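PDB 7EHU: chitin oligosaccharide binding protein NagB2 from Paenibacillus sp. FPU-7, which probably captures N,N'-diacetylchitobiose and N,N',N''-triacetylchitotriose outside the cell as the solute-binding component of a bacterial sugar-uptake system. Local coordinates for residues A[34-39]-A[66-71]; A[44-49]-A[352-357]; A[93-98]-A[314-319]. One frame throughout, in Å; residues are numbered along the deposited sequence. Where two conformers were deposited one is given.

Contact 1. Residues A[34-39]-A[66-71]; sequences LRHINV and FKLDGV. With NAG (2-acetamido-2-deoxy-beta-D-glucopyranose), chain B.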
loop_
_atom_site.group_PDB
_atom_site.type_symbol
_atom_site.label_atom_id
_atom_site.label_comp_id
_atom_site.label_asym_id
_atom_site.label_seq_id
_atom_site.Cartn_x
_atom_site.Cartn_y
_atom_site.Cartn_z
ATOM N N LEU A 34 -14.047 10.233 12.690
ATOM C CA LEU A 34 -13.290 9.044 12.313
ATOM C C LEU A 34 -13.043 9.144 10.812
ATOM O O LEU A 34 -13.949 8.905 10.004
ATOM C CB LEU A 34 -14.062 7.782 12.692
ATOM C CG LEU A 34 -13.268 6.481 12.726
ATOM C CD1 LEU A 34 -14.146 5.353 13.270
ATOM C CD2 LEU A 34 -12.695 6.094 11.354
ATOM N N ARG A 35 -11.822 9.543 10.457
ATOM C CA ARG A 35 -11.385 9.669 9.075
ATOM C C ARG A 35 -10.952 8.312 8.542
ATOM O O ARG A 35 -10.032 7.691 9.085
ATOM C CB ARG A 35 -10.226 10.664 9.006
ATOM C CG ARG A 35 -9.501 10.743 7.665
ATOM C CD ARG A 35 -10.299 11.427 6.550
ATOM N NE ARG A 35 -10.870 12.670 7.021
ATOM C CZ ARG A 35 -10.184 13.768 7.336
ATOM N NH1 ARG A 35 -8.868 13.785 7.197
ATOM N NH2 ARG A 35 -10.804 14.829 7.837
ATOM N N HIS A 36 -11.587 7.867 7.458
ATOM C CA HIS A 36 -11.253 6.590 6.851
ATOM C C HIS A 36 -11.196 6.784 5.340
ATOM O O HIS A 36 -11.637 7.811 4.802
ATOM C CB HIS A 36 -12.276 5.516 7.214
ATOM C CG HIS A 36 -13.611 5.753 6.605
ATOM N ND1 HIS A 36 -13.957 5.260 5.362
ATOM C CD2 HIS A 36 -14.684 6.450 7.048
ATOM C CE1 HIS A 36 -15.184 5.644 5.077
ATOM N NE2 HIS A 36 -15.653 6.353 6.082
ATOM N N ILE A 37 -10.648 5.786 4.652
ATOM C CA ILE A 37 -10.421 5.846 3.211
ATOM C C ILE A 37 -11.305 4.862 2.447
ATOM O O ILE A 37 -11.093 4.643 1.246
ATOM C CB ILE A 37 -8.928 5.658 2.877
ATOM C CG1 ILE A 37 -8.400 4.308 3.396
ATOM C CG2 ILE A 37 -8.110 6.813 3.428
ATOM C CD1 ILE A 37 -7.034 3.969 2.844
ATOM N N ASN A 38 -12.313 4.289 3.091
ATOM C CA ASN A 38 -13.112 3.214 2.484
ATOM C C ASN A 38 -14.320 3.746 1.725
ATOM O O ASN A 38 -15.471 3.468 2.070
ATOM C CB ASN A 38 -13.507 2.222 3.560
ATOM C CG ASN A 38 -12.310 1.630 4.208
ATOM O OD1 ASN A 38 -11.437 1.104 3.506
ATOM N ND2 ASN A 38 -12.205 1.758 5.522
ATOM N N VAL A 39 -14.026 4.509 0.660
ATOM C CA VAL A 39 -15.035 5.253 -0.092
ATOM C C VAL A 39 -15.475 4.564 -1.382
ATOM O O VAL A 39 -16.576 4.828 -1.870
ATOM C CB VAL A 39 -14.585 6.704 -0.386
ATOM C CG1 VAL A 39 -14.343 7.457 0.896
ATOM C CG2 VAL A 39 -13.366 6.757 -1.295
ATOM N N PHE A 66 -19.684 8.913 16.822
ATOM C CA PHE A 66 -18.607 8.964 15.847
ATOM C C PHE A 66 -19.161 9.511 14.537
ATOM O O PHE A 66 -20.208 9.059 14.055
ATOM C CB PHE A 66 -17.987 7.583 15.617
ATOM C CG PHE A 66 -17.267 7.024 16.826
ATOM C CD1 PHE A 66 -17.974 6.403 17.829
ATOM C CD2 PHE A 66 -15.896 7.138 16.971
ATOM C CE1 PHE A 66 -17.339 5.890 18.950
ATOM C CE2 PHE A 66 -15.244 6.624 18.092
ATOM C CZ PHE A 66 -15.975 6.006 19.089
ATOM N N LYS A 67 -18.484 10.501 13.984
ATOM C CA LYS A 67 -18.862 11.068 12.701
ATOM C C LYS A 67 -17.829 10.530 11.664
ATOM O O LYS A 67 -16.659 10.899 11.676
ATOM C CB LYS A 67 -19.249 12.547 12.737
ATOM C CG LYS A 67 -19.749 12.776 11.326
ATOM C CD LYS A 67 -18.566 13.168 10.515
ATOM C CE LYS A 67 -18.850 13.568 9.125
ATOM N NZ LYS A 67 -17.849 13.960 8.130
ATOM N N LEU A 68 -18.258 9.576 10.828
ATOM C CA LEU A 68 -17.366 8.981 9.839
ATOM C C LEU A 68 -17.153 9.967 8.700
ATOM O O LEU A 68 -18.104 10.575 8.205
ATOM C CB LEU A 68 -17.905 7.649 9.316
ATOM C CG LEU A 68 -17.406 6.412 10.085
ATOM C CD1 LEU A 68 -17.722 6.499 11.554
ATOM C CD2 LEU A 68 -17.946 5.110 9.456
ATOM N N ASP A 69 -15.901 10.174 8.324
ATOM C CA ASP A 69 -15.543 11.087 7.243
ATOM C C ASP A 69 -14.713 10.274 6.256
ATOM O O ASP A 69 -13.502 10.100 6.448
ATOM C CB ASP A 69 -14.762 12.278 7.771
ATOM C CG ASP A 69 -14.561 13.328 6.719
ATOM O OD1 ASP A 69 -15.557 13.674 6.057
ATOM O OD2 ASP A 69 -13.409 13.753 6.498
ATOM N N GLY A 70 -15.358 9.775 5.202
ATOM C CA GLY A 70 -14.675 8.969 4.208
ATOM C C GLY A 70 -14.072 9.855 3.144
ATOM O O GLY A 70 -14.768 10.665 2.537
ATOM N N VAL A 71 -12.780 9.681 2.903
ATOM C CA VAL A 71 -12.025 10.498 1.957
ATOM C C VAL A 71 -11.173 9.565 1.102
ATOM O O VAL A 71 -10.603 8.599 1.620
ATOM C CB VAL A 71 -11.138 11.502 2.730
ATOM C CG1 VAL A 71 -10.311 12.354 1.807
ATOM C CG2 VAL A 71 -12.002 12.396 3.637
HETATM C C1 NAG B . -10.072 -2.490 0.881
HETATM C C2 NAG B . -9.536 -1.735 -0.349
HETATM C C3 NAG B . -8.081 -1.330 -0.147
HETATM C C4 NAG B . -7.828 -0.751 1.241
HETATM C C5 NAG B . -8.509 -1.578 2.321
HETATM C C6 NAG B . -8.406 -0.967 3.695
HETATM C C7 NAG B . -10.442 -2.374 -2.568
HETATM C C8 NAG B . -10.382 -3.406 -3.665
HETATM N N2 NAG B . -9.639 -2.592 -1.520
HETATM O O1 NAG B . -11.427 -2.744 0.747
HETATM O O3 NAG B . -7.731 -0.413 -1.182
HETATM O O4 NAG B . -6.437 -0.883 1.530
HETATM O O5 NAG B . -9.898 -1.719 2.019
HETATM O O6 NAG B . -8.752 0.407 3.686
HETATM O O7 NAG B . -11.159 -1.374 -2.641
#
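L34, R35 and H36 pair in parallel with L68, D69 and G70, joining the two strands of a beta-alpha-beta unit made of strand 30-36, helix 44-60 and strand 64-70. The loop that leaves the first strand brings I37 and N38 to the sugar pocket. Backbone hydrogen bonds alternate from L34 N to K67 O, D69 N to L34 O and H36 N to D69 O, and V71 N to H36 O continues them just past the second strand. L34 and L68 lie side by side on the face covered by helix 44-60, with L34 CB 4.0 Å from L68 CD1.

On the opposite face R35 and D69 form a salt bridge. Bends at chi2 (72°) and chi3 (48°) fold the arginine back, and its NE reaches the anti side of D69 OD2 at 2.8 Å; NH2 adds a weak bond to the same oxygen. Guanidinium and carboxylate planes stand 70° apart. D69 OD1 is held by K67 NZ at 3.1 Å, while K80 also bridges to OD2 and E84 takes R35 NH2, so R35 and D69 each have more than one charged partner. V71 CG2 packs 3.5 Å from R35 CD.

Where the strands end, N38 OD1 accepts a 2.8 Å hydrogen bond from O6 of the chain B sugar. The neighbouring imidazole of H36 takes N38 N on its ND1 at 3.0 Å, close to the ring plane. One face of that ring rests on G70, whose CA sits 3.3 Å above the plane, displaced toward the rim.

Contact 2. Residues A[44-49]-A[352-357]; sequences KNTLAL and DNRVPS. With NAG (2-acetamido-2-deoxy-beta-D-glucopyranose), chain B.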
loop_
_atom_site.group_PDB
_atom_site.type_symbol
_atom_site.label_atom_id
_atom_site.label_comp_id
_atom_site.label_asym_id
_atom_site.label_seq_id
_atom_site.Cartn_x
_atom_site.Cartn_y
_atom_site.Cartn_z
ATOM N N LYS A 44 -16.733 -1.476 0.106
ATOM C CA LYS A 44 -17.978 -1.426 0.869
ATOM C C LYS A 44 -17.973 -2.403 2.042
ATOM O O LYS A 44 -18.538 -2.111 3.103
ATOM C CB LYS A 44 -19.181 -1.696 -0.047
ATOM C CG LYS A 44 -19.688 -0.465 -0.812
ATOM C CD LYS A 44 -20.891 -0.804 -1.697
ATOM C CE LYS A 44 -21.180 0.275 -2.743
ATOM N NZ LYS A 44 -21.098 1.655 -2.195
ATOM N N ASN A 45 -17.366 -3.584 1.874
ATOM C CA ASN A 45 -17.353 -4.523 2.990
ATOM C C ASN A 45 -16.464 -4.009 4.119
ATOM O O ASN A 45 -16.782 -4.177 5.307
ATOM C CB ASN A 45 -16.876 -5.901 2.529
ATOM C CG ASN A 45 -17.909 -6.634 1.691
ATOM O OD1 ASN A 45 -19.100 -6.347 1.737
ATOM N ND2 ASN A 45 -17.439 -7.596 0.918
ATOM N N THR A 46 -15.346 -3.373 3.761
ATOM C CA THR A 46 -14.461 -2.787 4.765
ATOM C C THR A 46 -15.175 -1.688 5.528
ATOM O O THR A 46 -15.057 -1.599 6.758
ATOM C CB THR A 46 -13.212 -2.239 4.077
ATOM O OG1 THR A 46 -12.652 -3.269 3.259
ATOM C CG2 THR A 46 -12.158 -1.809 5.091
ATOM N N LEU A 47 -15.918 -0.847 4.812
ATOM C CA LEU A 47 -16.704 0.194 5.464
ATOM C C LEU A 47 -17.775 -0.401 6.374
ATOM O O LEU A 47 -17.974 0.075 7.496
ATOM C CB LEU A 47 -17.298 1.140 4.415
ATOM C CG LEU A 47 -18.214 2.258 4.929
ATOM C CD1 LEU A 47 -17.519 3.067 6.024
ATOM C CD2 LEU A 47 -18.662 3.144 3.784
ATOM N N ALA A 48 -18.469 -1.440 5.921
ATOM C CA ALA A 48 -19.525 -2.017 6.747
ATOM C C ALA A 48 -18.949 -2.603 8.031
ATOM O O ALA A 48 -19.554 -2.502 9.102
ATOM C CB ALA A 48 -20.283 -3.081 5.949
ATOM N N LEU A 49 -17.760 -3.198 7.951
ATOM C CA LEU A 49 -17.131 -3.737 9.156
ATOM C C LEU A 49 -16.760 -2.617 10.120
ATOM O O LEU A 49 -16.978 -2.727 11.336
ATOM C CB LEU A 49 -15.894 -4.532 8.756
ATOM C CG LEU A 49 -15.169 -5.315 9.837
ATOM C CD1 LEU A 49 -16.107 -6.292 10.522
ATOM C CD2 LEU A 49 -13.989 -6.046 9.251
ATOM N N ASP A 352 -13.045 -10.600 2.725
ATOM C CA ASP A 352 -12.374 -9.736 1.774
ATOM C C ASP A 352 -10.943 -10.112 1.563
ATOM O O ASP A 352 -10.213 -9.366 0.897
ATOM C CB ASP A 352 -12.424 -8.294 2.217
ATOM C CG ASP A 352 -13.522 -7.570 1.579
ATOM O OD1 ASP A 352 -14.265 -8.177 0.755
ATOM O OD2 ASP A 352 -13.573 -6.375 1.850
ATOM N N ASN A 353 -10.515 -11.247 2.122
ATOM C CA ASN A 353 -9.159 -11.685 1.912
ATOM C C ASN A 353 -8.199 -10.616 2.390
ATOM O O ASN A 353 -7.116 -10.464 1.827
ATOM C CB ASN A 353 -8.917 -12.053 0.446
ATOM C CG ASN A 353 -9.390 -13.463 0.134
ATOM O OD1 ASN A 353 -8.677 -14.436 0.368
ATOM N ND2 ASN A 353 -10.608 -13.581 -0.328
ATOM N N ARG A 354 -8.615 -9.855 3.415
ATOM C CA ARG A 354 -7.752 -8.826 3.988
ATOM C C ARG A 354 -6.752 -9.475 4.952
ATOM O O ARG A 354 -7.117 -10.278 5.811
ATOM C CB ARG A 354 -8.588 -7.712 4.645
ATOM C CG ARG A 354 -9.672 -7.063 3.711
ATOM C CD ARG A 354 -9.981 -5.549 3.940
ATOM N NE ARG A 354 -10.714 -5.327 5.199
ATOM C CZ ARG A 354 -12.018 -5.544 5.374
ATOM N NH1 ARG A 354 -12.813 -5.990 4.397
ATOM N NH2 ARG A 354 -12.547 -5.344 6.564
ATOM N N VAL A 355 -5.488 -9.126 4.781
ATOM C CA VAL A 355 -4.340 -9.753 5.434
ATOM C C VAL A 355 -4.214 -9.291 6.881
ATOM O O VAL A 355 -4.060 -8.087 7.097
ATOM C CB VAL A 355 -3.075 -9.347 4.655
ATOM C CG1 VAL A 355 -1.811 -9.745 5.370
ATOM C CG2 VAL A 355 -3.098 -9.889 3.233
ATOM N N PRO A 356 -4.239 -10.178 7.891
ATOM C CA PRO A 356 -4.225 -9.690 9.283
ATOM C C PRO A 356 -2.978 -8.904 9.653
ATOM O O PRO A 356 -1.869 -9.170 9.178
ATOM C CB PRO A 356 -4.309 -10.971 10.115
ATOM C CG PRO A 356 -5.023 -11.928 9.213
ATOM C CD PRO A 356 -4.524 -11.630 7.831
ATOM N N SER A 357 -3.177 -7.932 10.541
ATOM C CA SER A 357 -2.057 -7.316 11.245
ATOM C C SER A 357 -1.815 -7.917 12.620
ATOM O O SER A 357 -0.771 -7.637 13.223
ATOM C CB SER A 357 -2.292 -5.817 11.399
ATOM O OG SER A 357 -3.468 -5.606 12.150
HETATM C C1 NAG B . -10.072 -2.490 0.881
HETATM C C2 NAG B . -9.536 -1.735 -0.349
HETATM C C3 NAG B . -8.081 -1.330 -0.147
HETATM C C4 NAG B . -7.828 -0.751 1.241
HETATM C C5 NAG B . -8.509 -1.578 2.321
HETATM C C6 NAG B . -8.406 -0.967 3.695
HETATM C C7 NAG B . -10.442 -2.374 -2.568
HETATM C C8 NAG B . -10.382 -3.406 -3.665
HETATM N N2 NAG B . -9.639 -2.592 -1.520
HETATM O O1 NAG B . -11.427 -2.744 0.747
HETATM O O3 NAG B . -7.731 -0.413 -1.182
HETATM O O4 NAG B . -6.437 -0.883 1.530
HETATM O O5 NAG B . -9.898 -1.719 2.019
HETATM O O6 NAG B . -8.752 0.407 3.686
HETATM O O7 NAG B . -11.159 -1.374 -2.641
HETATM O O HOH W 1 -14.484 -4.211 0.870
#
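N45 and D352 make the nearest backbone approach, 7.3 Å between CA atoms, as the first turn of helix 44-60 faces the last residue of helix 342-352 and the loop after it; positive phi at N353 turns the chain out of that second helix. At this separation side chains carry the contact.

The carboxylate of D352 lies across N45. N45 ND2 donates an almost straight hydrogen bond (176°) to D352 OD1 at 3.2 Å, reaching that oxygen from above the carboxylate plane. R354 was deposited in two conformers; in the one described here NH1 forms a salt bridge with D352 OD2 at 2.7 Å, weak as a hydrogen bond because its angle is poor.

In the same conformer R354 bends at chi2 and chi3 and lays its guanidinium against T46. T46 CB stands 3.7 Å above the centre of one face, and L49 CD2 is near the plane, at the edge by NH2. Although T46 OG1 is close to the group, it makes no hydrogen bond with it. With OG1 anti to the carbonyl carbon (chi1 -52°), the hydroxyl instead bonds O1 of the chain B sugar at 2.8 Å. A water accepts from T46 N at 3.1 Å, donates to D352 OD2 and gives a weak bond to the same O1.

T46 thus grips the reducing-end hydroxyl of the oligosaccharide, with D352 and R354 as second-shell residues behind it. The adjacent positive guanidinium and the N45 amide would be expected to stabilise D352 as a carboxylate.

Contact 3. Residues A[93-98]-A[314-319]; sequences IFNLFG and WSNGYG. With NAG (2-acetamido-2-deoxy-beta-D-glucopyranose), chain C; NAG (2-acetamido-2-deoxy-beta-D-glucopyranose), chain D.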
loop_
_atom_site.group_PDB
_atom_site.type_symbol
_atom_site.label_atom_id
_atom_site.label_comp_id
_atom_site.label_asym_id
_atom_site.label_seq_id
_atom_site.Cartn_x
_atom_site.Cartn_y
_atom_site.Cartn_z
ATOM N N ILE A 93 -9.597 10.287 15.154
ATOM C CA ILE A 93 -9.184 8.979 14.651
ATOM C C ILE A 93 -8.997 9.125 13.151
ATOM O O ILE A 93 -9.836 9.738 12.487
ATOM C CB ILE A 93 -10.261 7.897 14.911
ATOM C CG1 ILE A 93 -10.591 7.774 16.399
ATOM C CG2 ILE A 93 -9.793 6.557 14.343
ATOM C CD1 ILE A 93 -11.901 7.033 16.667
ATOM N N PHE A 94 -7.904 8.578 12.606
ATOM C CA PHE A 94 -7.653 8.781 11.179
ATOM C C PHE A 94 -6.781 7.683 10.596
ATOM O O PHE A 94 -5.827 7.225 11.230
ATOM C CB PHE A 94 -6.973 10.146 10.899
ATOM C CG PHE A 94 -5.916 10.492 11.912
ATOM C CD1 PHE A 94 -4.607 10.069 11.766
ATOM C CD2 PHE A 94 -6.244 11.206 13.057
ATOM C CE1 PHE A 94 -3.671 10.321 12.749
ATOM C CE2 PHE A 94 -5.309 11.482 14.025
ATOM C CZ PHE A 94 -4.019 11.059 13.864
ATOM N N ASN A 95 -7.063 7.329 9.348
ATOM C CA ASN A 95 -6.176 6.450 8.607
ATOM C C ASN A 95 -4.817 7.138 8.451
ATOM O O ASN A 95 -4.732 8.300 8.033
ATOM C CB ASN A 95 -6.784 6.133 7.246
ATOM C CG ASN A 95 -5.926 5.178 6.448
ATOM O OD1 ASN A 95 -5.047 5.582 5.695
ATOM N ND2 ASN A 95 -6.191 3.896 6.587
ATOM N N LEU A 96 -3.757 6.416 8.798
ATOM C CA LEU A 96 -2.409 6.933 8.947
ATOM C C LEU A 96 -1.417 5.936 8.368
ATOM O O LEU A 96 -1.582 4.720 8.520
ATOM C CB LEU A 96 -2.102 7.088 10.440
ATOM C CG LEU A 96 -0.691 7.499 10.841
ATOM C CD1 LEU A 96 -0.370 8.917 10.399
ATOM C CD2 LEU A 96 -0.516 7.380 12.367
ATOM N N PHE A 97 -0.345 6.439 7.745
ATOM C CA PHE A 97 0.754 5.604 7.285
ATOM C C PHE A 97 1.933 5.666 8.248
ATOM O O PHE A 97 2.296 6.739 8.738
ATOM C CB PHE A 97 1.216 6.008 5.880
ATOM C CG PHE A 97 0.309 5.451 4.821
ATOM C CD1 PHE A 97 -0.875 6.104 4.490
ATOM C CD2 PHE A 97 0.577 4.225 4.204
ATOM C CE1 PHE A 97 -1.758 5.565 3.573
ATOM C CE2 PHE A 97 -0.297 3.675 3.291
ATOM C CZ PHE A 97 -1.470 4.336 2.969
ATOM N N GLY A 98 2.578 4.515 8.430
ATOM C CA GLY A 98 3.805 4.417 9.180
ATOM C C GLY A 98 4.955 5.070 8.439
ATOM O O GLY A 98 4.843 5.529 7.295
ATOM N N TRP A 314 3.737 -3.795 7.395
ATOM C CA TRP A 314 2.514 -3.393 8.093
ATOM C C TRP A 314 2.585 -1.874 8.200
ATOM O O TRP A 314 3.266 -1.330 9.061
ATOM C CB TRP A 314 2.386 -4.079 9.441
ATOM C CG TRP A 314 2.042 -5.542 9.294
ATOM C CD1 TRP A 314 0.786 -6.094 9.295
ATOM C CD2 TRP A 314 2.952 -6.628 9.104
ATOM N NE1 TRP A 314 0.865 -7.440 9.117
ATOM C CE2 TRP A 314 2.177 -7.804 9.014
ATOM C CE3 TRP A 314 4.342 -6.731 9.016
ATOM C CZ2 TRP A 314 2.740 -9.067 8.825
ATOM C CZ3 TRP A 314 4.903 -7.997 8.842
ATOM C CH2 TRP A 314 4.100 -9.139 8.744
ATOM N N SER A 315 1.939 -1.203 7.272
ATOM C CA SER A 315 2.166 0.210 7.029
ATOM C C SER A 315 0.961 1.107 7.245
ATOM O O SER A 315 1.142 2.321 7.304
ATOM C CB SER A 315 2.575 0.401 5.563
ATOM O OG SER A 315 1.532 -0.105 4.732
ATOM N N ASN A 316 -0.261 0.583 7.261
ATOM C CA ASN A 316 -1.442 1.433 7.203
ATOM C C ASN A 316 -2.467 0.987 8.224
ATOM O O ASN A 316 -2.765 -0.207 8.348
ATOM C CB ASN A 316 -2.033 1.415 5.789
ATOM C CG ASN A 316 -3.173 2.413 5.603
ATOM O OD1 ASN A 316 -4.286 2.042 5.219
ATOM N ND2 ASN A 316 -2.908 3.689 5.898
ATOM N N GLY A 317 -2.990 1.944 8.968
ATOM C CA GLY A 317 -4.011 1.664 9.954
ATOM C C GLY A 317 -4.499 2.943 10.574
ATOM O O GLY A 317 -4.476 3.968 9.902
ATOM N N TYR A 318 -4.932 2.916 11.829
ATOM C CA TYR A 318 -5.460 4.108 12.491
ATOM C C TYR A 318 -4.429 4.683 13.460
ATOM O O TYR A 318 -3.757 3.958 14.210
ATOM C CB TYR A 318 -6.774 3.783 13.216
ATOM C CG TYR A 318 -7.876 3.553 12.217
ATOM C CD1 TYR A 318 -8.370 4.604 11.457
ATOM C CD2 TYR A 318 -8.394 2.279 11.971
ATOM C CE1 TYR A 318 -9.349 4.394 10.494
ATOM C CE2 TYR A 318 -9.371 2.066 11.022
ATOM C CZ TYR A 318 -9.839 3.119 10.288
ATOM O OH TYR A 318 -10.774 2.950 9.296
ATOM N N GLY A 319 -4.336 6.015 13.417
ATOM C CA GLY A 319 -3.718 6.800 14.459
ATOM C C GLY A 319 -4.756 7.702 15.114
ATOM O O GLY A 319 -5.908 7.806 14.659
HETATM C C1 NAG C . -5.615 0.269 1.427
HETATM C C2 NAG C . -4.313 -0.107 2.114
HETATM C C3 NAG C . -3.242 0.952 1.871
HETATM C C4 NAG C . -3.141 1.324 0.398
HETATM C C5 NAG C . -4.532 1.670 -0.115
HETATM C C6 NAG C . -4.589 2.000 -1.586
HETATM C C7 NAG C . -4.648 -1.436 4.182
HETATM C C8 NAG C . -4.901 -1.354 5.653
HETATM N N2 NAG C . -4.530 -0.262 3.546
HETATM O O3 NAG C . -2.015 0.435 2.363
HETATM O O4 NAG C . -2.329 2.486 0.259
HETATM O O5 NAG C . -5.387 0.538 0.084
HETATM O O6 NAG C . -5.901 2.404 -1.964
HETATM O O7 NAG C . -4.535 -2.514 3.606
HETATM C C1 NAG D . -1.078 2.337 -0.351
HETATM C C2 NAG D . -0.493 3.716 -0.538
HETATM C C3 NAG D . 0.953 3.627 -1.023
HETATM C C4 NAG D . 1.771 2.745 -0.087
HETATM C C5 NAG D . 1.098 1.387 0.085
HETATM C C6 NAG D . 1.797 0.490 1.084
HETATM C C7 NAG D . -1.957 5.614 -1.044
HETATM C C8 NAG D . -2.712 6.354 -2.115
HETATM N N2 NAG D . -1.290 4.529 -1.442
HETATM O O3 NAG D . 1.483 4.946 -1.079
HETATM O O4 NAG D . 3.082 2.511 -0.594
HETATM O O5 NAG D . -0.254 1.580 0.532
HETATM O O6 NAG D . 1.843 1.075 2.377
HETATM O O7 NAG D . -1.942 5.992 0.128
HETATM O O HOH W 2 -9.525 3.902 6.774
#
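The F97 ring has the side-chain amide of N316 over one face, with ND2 3.2 Å above the plane toward the rim and the two planes 25° apart; at the ring edge lies O6 of the chain D sugar. One face of the F94 ring is occupied by the backbone of G319, whose O sits 3.6 Å above the ring centre. Y318 presents its edge to F94 C, while I93 CG2 approaches its CD1 obliquely.

Strands 93-97 and 309-320 run antiparallel, with F94-G319 and L96-G317 as hydrogen-bonded pairs. The later strand returns from the other lobe to lie antiparallel in this sheet, as in type II periplasmic-binding-protein folds.

The side-chain amides of N95 and N316 exchange a reciprocal pair of hydrogen bonds: N316 ND2 donates to N95 OD1 at 2.9 Å, and N95 ND2 to N316 OD1 at 3.0 Å. Both side chains have CG anti to the backbone N (chi1 -178° and -173°) and cross at about a right angle. This pairing fixes the amide orientation of N316, and OD1, which already accepts N95 ND2, also takes N2 of the chain C sugar at 2.9 Å. S315 OG is hydrogen-bonded to O6 of the chain D sugar at 2.7 Å.

In the fold
The three contacts follow the bound oligosaccharide: contacts 1 and 2 meet its chain B unit, and contact 3 its chain C and D units. Contacts 1 and 3, with centres about 13 Å apart, share one sheet; strands 30-36 and 93-97 are neighbours, with probable hydrogen bonds from R35 N to I93 O (2.8 Å) and N95 N to R35 O (3.0 Å). Contact 2, its centre about 15 Å from each of the others, uses the helix that connects the two strands of contact 1, and T46 CG2 packs 3.4 Å from N38 OD1. Its far loop returns to contact 3 through a probable hydrogen bond from W314 NE1 to P356 O (3.2 Å).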